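Local coordinates for protein lipolytic enzyme, g-d-s-l (Clostridium thermocellum, PDB 2W47) that binds a glycan and a calcium ion at the loop end of a family 6 carbohydrate-binding module with a beta-sandwich fold, at residues 19-23 and 24-28; 88-91 and 92-95. All coordinates share one frame; numbering follows the deposited sequence.

Contact 1. Residues 19-23 and 24-28; sequences LETVN and AGYTG. With AQA (4-deoxy-beta-L-threo-hex-4-enopyranuronic acid), chain B.
Y26 sets CG between its own backbone N and carbonyl carbon (chi1 64°), which turns the phenol back across the loop to T21 and N23. N23 holds CG beside its backbone N (chi1 -61°), and this leads its amide away from Y26 to the sugar AQA. The loop therefore offers the backbone of N23 to a ring and its side chain to a ligand.

The phenol meets T21 with its outer end. Y26 OH lies 3.5 Å from T21 CB, and T21 CG2 also touches it. The two side chains cross obliquely. Further in, the ring presents an edge: Y26 CD2 is 3.2 Å from N23 O, which sits in the ring plane. N23 O is buried without a hydrogen-bond partner in the model. The ring edge, with its slightly positive C-H, is probably a partial compensation. No hydrogen bond joins 19-23 to 24-28.

On the ligand side, N23 OD1 accepts a hydrogen bond from AQA O2 at 3.1 Å. AQA O3 has two acceptors within reach, N23 OD1 at 2.9 Å and E20 OE1 at 2.8 Å. Its single proton could serve either. E20 reaches it with a chain that is extended beyond CG.

Y31 OH backs both ligand-binding residues, hydrogen-bonding to E20 OE1 and to N23 N. N33 ND2 bonds to E20 OE2, the other carboxylate oxygen. Y26 also packs on W94.

E20 and N23 belong to the glycan pocket. N23 OD1 spans O2 and O3, and E20 OE1 adds a second acceptor at O3. Y31 on OE1 and N33 on OE2 should restrain the rotation of the E20 carboxylate. The two acceptors compete for the O3 proton, and the negative charge of E20 would probably polarise that hydroxyl.

Contact 2. Residues 88-91 and 92-95; sequences TGAW and TTWN. With AQA (4-deoxy-beta-L-threo-hex-4-enopyranuronic acid), chain B.
T88 OG1 lies 2.8 Å from T93 O and 3.1 Å from A90 O, and the backbone N of N62 bonds to it as well. Its one proton may go to either carbonyl, and the geometry does not settle which. T88 OG1 thus links the two segments to N62, just past strand 52-61.

The same A90 O takes the bond of a type I beta turn from A90 to T93. T93 N donates to it at 3.1 Å with an N-H...O angle of 160°. A water bridges T93 OG1, at 2.7 Å, and T88 O, to which its bond is weak.

W91 occupies the second position of the turn. Its CG stays beside the backbone N (chi1 -74°), and the indole reaches outward to the sugar. AQA C2 lies 3.8 Å above the ring plane, over its centre, while W91 CZ2 is 3.4 Å from AQA O5. W91 O approaches the W94 ring obliquely. W94 NE1 bonds to A24 O.

The C-H of AQA C2 points at the W91 indole, consistent with a CH-pi contact. AQA C5 and C6 carry no hydrogen. This flat, unsaturated acid end instead meets the outer rim of the benzo ring, with W91 CH2 3.5 Å from AQA C6. The polar bonds of the turn fix the backbone that carries the indole.

Contact 1 comes first along the chain. It shapes the loop that leaves strand 17-20 and leads to strand 31-34. Contact 2 follows much later, in the loop between strands 77-83 and 95-103. The two are in series and neither nest nor cross, yet their centres lie about 12 Å apart on the same side of the fold. The bond between A24 and W94 joins the loops directly. N23 CB also packs on W91 O. Together they tie the small two-stranded sheet to the loop entering the edge strand 95-103 of the four-stranded sheet, and both reach the same AQA.

Contact 1. Residues 19-23 and 24-28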
loop_
_atom_site.group_PDB
_atom_site.type_symbol
_atom_site.label_atom_id
_atom_site.label_comp_id
_atom_site.label_asym_id
_atom_site.label_seq_id
_atom_site.Cartn_x
_atom_site.Cartn_y
_atom_site.Cartn_z
ATOM N N LEU A 19 3.772 8.585 -10.435
ATOM C CA LEU A 19 2.336 8.805 -10.384
ATOM C C LEU A 19 1.851 8.846 -11.822
ATOM O O LEU A 19 2.414 9.567 -12.655
ATOM C CB LEU A 19 2.020 10.137 -9.704
ATOM C CG LEU A 19 2.494 10.284 -8.257
ATOM C CD1 LEU A 19 2.137 11.654 -7.694
ATOM C CD2 LEU A 19 1.914 9.170 -7.389
ATOM N N GLU A 20 0.818 8.069 -12.127
ATOM C CA GLU A 20 0.281 8.045 -13.483
ATOM C C GLU A 20 -1.232 7.900 -13.479
ATOM O O GLU A 20 -1.853 7.715 -12.420
ATOM C CB GLU A 20 0.952 6.965 -14.335
ATOM C CG GLU A 20 0.536 5.561 -14.006
ATOM C CD GLU A 20 1.094 4.525 -14.960
ATOM O OE1 GLU A 20 0.439 3.471 -15.093
ATOM O OE2 GLU A 20 2.175 4.748 -15.556
ATOM N N THR A 21 -1.808 7.993 -14.676
ATOM C CA THR A 21 -3.264 7.980 -14.847
ATOM C C THR A 21 -3.684 7.044 -15.977
ATOM O O THR A 21 -4.827 7.089 -16.426
ATOM C CB THR A 21 -3.779 9.374 -15.216
ATOM O OG1 THR A 21 -3.144 9.766 -16.434
ATOM C CG2 THR A 21 -3.459 10.397 -14.133
ATOM N N VAL A 22 -2.758 6.197 -16.426
ATOM C CA VAL A 22 -2.952 5.368 -17.624
ATOM C C VAL A 22 -4.175 4.456 -17.583
ATOM O O VAL A 22 -4.984 4.458 -18.508
ATOM C CB VAL A 22 -1.686 4.522 -17.914
ATOM C CG1 VAL A 22 -1.895 3.577 -19.101
ATOM C CG2 VAL A 22 -0.506 5.438 -18.167
ATOM N N ASN A 23 -4.307 3.683 -16.515
ATOM C CA ASN A 23 -5.346 2.668 -16.419
ATOM C C ASN A 23 -6.542 3.146 -15.638
ATOM O O ASN A 23 -6.409 3.588 -14.495
ATOM C CB ASN A 23 -4.781 1.405 -15.770
ATOM C CG ASN A 23 -3.664 0.799 -16.572
ATOM O OD1 ASN A 23 -2.530 0.700 -16.100
ATOM N ND2 ASN A 23 -3.965 0.408 -17.803
ATOM N N ALA A 24 -7.715 3.041 -16.255
ATOM C CA ALA A 24 -8.952 3.493 -15.636
ATOM C C ALA A 24 -9.268 2.751 -14.342
ATOM O O ALA A 24 -8.820 1.621 -14.139
ATOM C CB ALA A 24 -10.114 3.353 -16.623
ATOM N N GLY A 25 -10.050 3.389 -13.481
ATOM C CA GLY A 25 -10.571 2.741 -12.283
ATOM C C GLY A 25 -9.931 3.197 -10.990
ATOM O O GLY A 25 -10.412 2.860 -9.908
ATOM N N TYR A 26 -8.858 3.985 -11.094
ATOM C CA TYR A 26 -8.246 4.574 -9.912
ATOM C C TYR A 26 -9.185 5.644 -9.352
ATOM O O TYR A 26 -10.163 6.044 -10.004
ATOM C CB TYR A 26 -6.861 5.172 -10.230
ATOM C CG TYR A 26 -6.900 6.337 -11.201
ATOM C CD1 TYR A 26 -7.046 7.644 -10.747
ATOM C CD2 TYR A 26 -6.807 6.126 -12.573
ATOM C CE1 TYR A 26 -7.090 8.712 -11.632
ATOM C CE2 TYR A 26 -6.849 7.183 -13.468
ATOM C CZ TYR A 26 -6.987 8.469 -12.994
ATOM O OH TYR A 26 -7.037 9.506 -13.903
ATOM N N THR A 27 -8.882 6.097 -8.141
ATOM C CA THR A 27 -9.651 7.152 -7.483
ATOM C C THR A 27 -8.734 8.336 -7.205
ATOM O O THR A 27 -7.506 8.213 -7.221
ATOM C CB THR A 27 -10.297 6.669 -6.164
ATOM O OG1 THR A 27 -9.283 6.240 -5.250
ATOM C CG2 THR A 27 -11.284 5.529 -6.423
ATOM N N GLY A 28 -9.327 9.491 -6.938
ATOM C CA GLY A 28 -8.544 10.708 -6.784
ATOM C C GLY A 28 -7.812 11.052 -8.069
ATOM O O GLY A 28 -8.260 10.726 -9.166
HETATM O O6A AQA B . 3.928 -3.897 -15.476
HETATM C C6 AQA B . 3.449 -2.832 -14.996
HETATM O O6B AQA B . 3.760 -2.408 -13.854
HETATM C C5 AQA B . 2.574 -2.136 -15.723
HETATM O O5 AQA B . 2.222 -2.686 -17.026
HETATM C C4 AQA B . 2.021 -0.993 -15.255
HETATM C C3 AQA B . 1.213 -0.102 -16.178
HETATM O O3 AQA B . 0.294 0.722 -15.446
HETATM C C2 AQA B . 0.453 -1.002 -17.143
HETATM O O2 AQA B . -0.318 -0.230 -18.065
HETATM C C1 AQA B . 1.435 -1.880 -17.911
#

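Contact 2. Residues 88-91 and 92-95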
loop_
_atom_site.group_PDB
_atom_site.type_symbol
_atom_site.label_atom_id
_atom_site.label_comp_id
_atom_site.label_asym_id
_atom_site.label_seq_id
_atom_site.Cartn_x
_atom_site.Cartn_y
_atom_site.Cartn_z
ATOM N N THR A 88 -4.973 -9.283 -10.322
ATOM C CA THR A 88 -6.347 -8.812 -10.322
ATOM C C THR A 88 -6.977 -9.048 -11.693
ATOM O O THR A 88 -8.130 -8.696 -11.912
ATOM C CB THR A 88 -6.429 -7.321 -9.967
ATOM O OG1 THR A 88 -5.730 -6.560 -10.958
ATOM C CG2 THR A 88 -5.828 -7.065 -8.584
ATOM N N GLY A 89 -6.203 -9.633 -12.603
ATOM C CA GLY A 89 -6.699 -10.014 -13.928
ATOM C C GLY A 89 -6.477 -8.997 -15.026
ATOM O O GLY A 89 -5.996 -9.331 -16.103
ATOM N N ALA A 90 -6.886 -7.768 -14.769
ATOM C CA ALA A 90 -6.737 -6.678 -15.724
ATOM C C ALA A 90 -6.152 -5.487 -14.995
ATOM O O ALA A 90 -6.339 -5.349 -13.782
ATOM C CB ALA A 90 -8.068 -6.310 -16.322
ATOM N N TRP A 91 -5.470 -4.616 -15.737
ATOM C CA TRP A 91 -4.885 -3.404 -15.150
ATOM C C TRP A 91 -5.950 -2.411 -14.704
ATOM O O TRP A 91 -5.665 -1.485 -13.953
ATOM C CB TRP A 91 -3.903 -2.737 -16.113
ATOM C CG TRP A 91 -2.613 -3.491 -16.208
ATOM C CD1 TRP A 91 -2.136 -4.172 -17.292
ATOM C CD2 TRP A 91 -1.641 -3.662 -15.167
ATOM N NE1 TRP A 91 -0.923 -4.750 -16.997
ATOM C CE2 TRP A 91 -0.593 -4.450 -15.701
ATOM C CE3 TRP A 91 -1.545 -3.218 -13.839
ATOM C CZ2 TRP A 91 0.529 -4.814 -14.949
ATOM C CZ3 TRP A 91 -0.420 -3.578 -13.094
ATOM C CH2 TRP A 91 0.594 -4.374 -13.651
ATOM N N THR A 92 -7.179 -2.625 -15.163
ATOM C CA THR A 92 -8.312 -1.769 -14.813
ATOM C C THR A 92 -9.224 -2.412 -13.758
ATOM O O THR A 92 -10.290 -1.878 -13.435
ATOM C CB THR A 92 -9.136 -1.423 -16.067
ATOM O OG1 THR A 92 -9.516 -2.641 -16.722
ATOM C CG2 THR A 92 -8.322 -0.564 -17.027
ATOM N N THR A 93 -8.795 -3.559 -13.224
ATOM C CA THR A 93 -9.495 -4.203 -12.128
ATOM C C THR A 93 -8.708 -4.008 -10.842
ATOM O O THR A 93 -7.555 -4.424 -10.738
ATOM C CB THR A 93 -9.730 -5.696 -12.397
ATOM O OG1 THR A 93 -10.516 -5.818 -13.587
ATOM C CG2 THR A 93 -10.487 -6.327 -11.240
ATOM N N TRP A 94 -9.342 -3.339 -9.887
ATOM C CA TRP A 94 -8.691 -2.922 -8.660
ATOM C C TRP A 94 -9.276 -3.691 -7.490
ATOM O O TRP A 94 -10.493 -3.675 -7.269
ATOM C CB TRP A 94 -8.871 -1.420 -8.442
ATOM C CG TRP A 94 -8.330 -0.580 -9.554
ATOM C CD1 TRP A 94 -8.950 -0.297 -10.750
ATOM C CD2 TRP A 94 -7.064 0.101 -9.591
ATOM N NE1 TRP A 94 -8.146 0.516 -11.519
ATOM C CE2 TRP A 94 -6.986 0.770 -10.833
ATOM C CE3 TRP A 94 -5.985 0.206 -8.699
ATOM C CZ2 TRP A 94 -5.876 1.539 -11.199
ATOM C CZ3 TRP A 94 -4.873 0.969 -9.075
ATOM C CH2 TRP A 94 -4.834 1.621 -10.311
ATOM N N ASN A 95 -8.403 -4.365 -6.754
ATOM C CA ASN A 95 -8.811 -5.147 -5.595
ATOM C C ASN A 95 -8.140 -4.595 -4.347
ATOM O O ASN A 95 -7.417 -3.595 -4.415
ATOM C CB ASN A 95 -8.465 -6.625 -5.801
ATOM C CG ASN A 95 -9.302 -7.284 -6.887
ATOM O OD1 ASN A 95 -10.316 -6.738 -7.339
ATOM N ND2 ASN A 95 -8.881 -8.470 -7.306
HETATM O O6A AQA B . 3.928 -3.897 -15.476
HETATM C C6 AQA B . 3.449 -2.832 -14.996
HETATM O O6B AQA B . 3.760 -2.408 -13.854
HETATM C C5 AQA B . 2.574 -2.136 -15.723
HETATM O O5 AQA B . 2.222 -2.686 -17.026
HETATM C C4 AQA B . 2.021 -0.993 -15.255
HETATM C C3 AQA B . 1.213 -0.102 -16.178
HETATM O O3 AQA B . 0.294 0.722 -15.446
HETATM C C2 AQA B . 0.453 -1.002 -17.143
HETATM O O2 AQA B . -0.318 -0.230 -18.065
HETATM C C1 AQA B . 1.435 -1.880 -17.911
HETATM O O HOH W 1 -10.218 -8.301 -14.537
#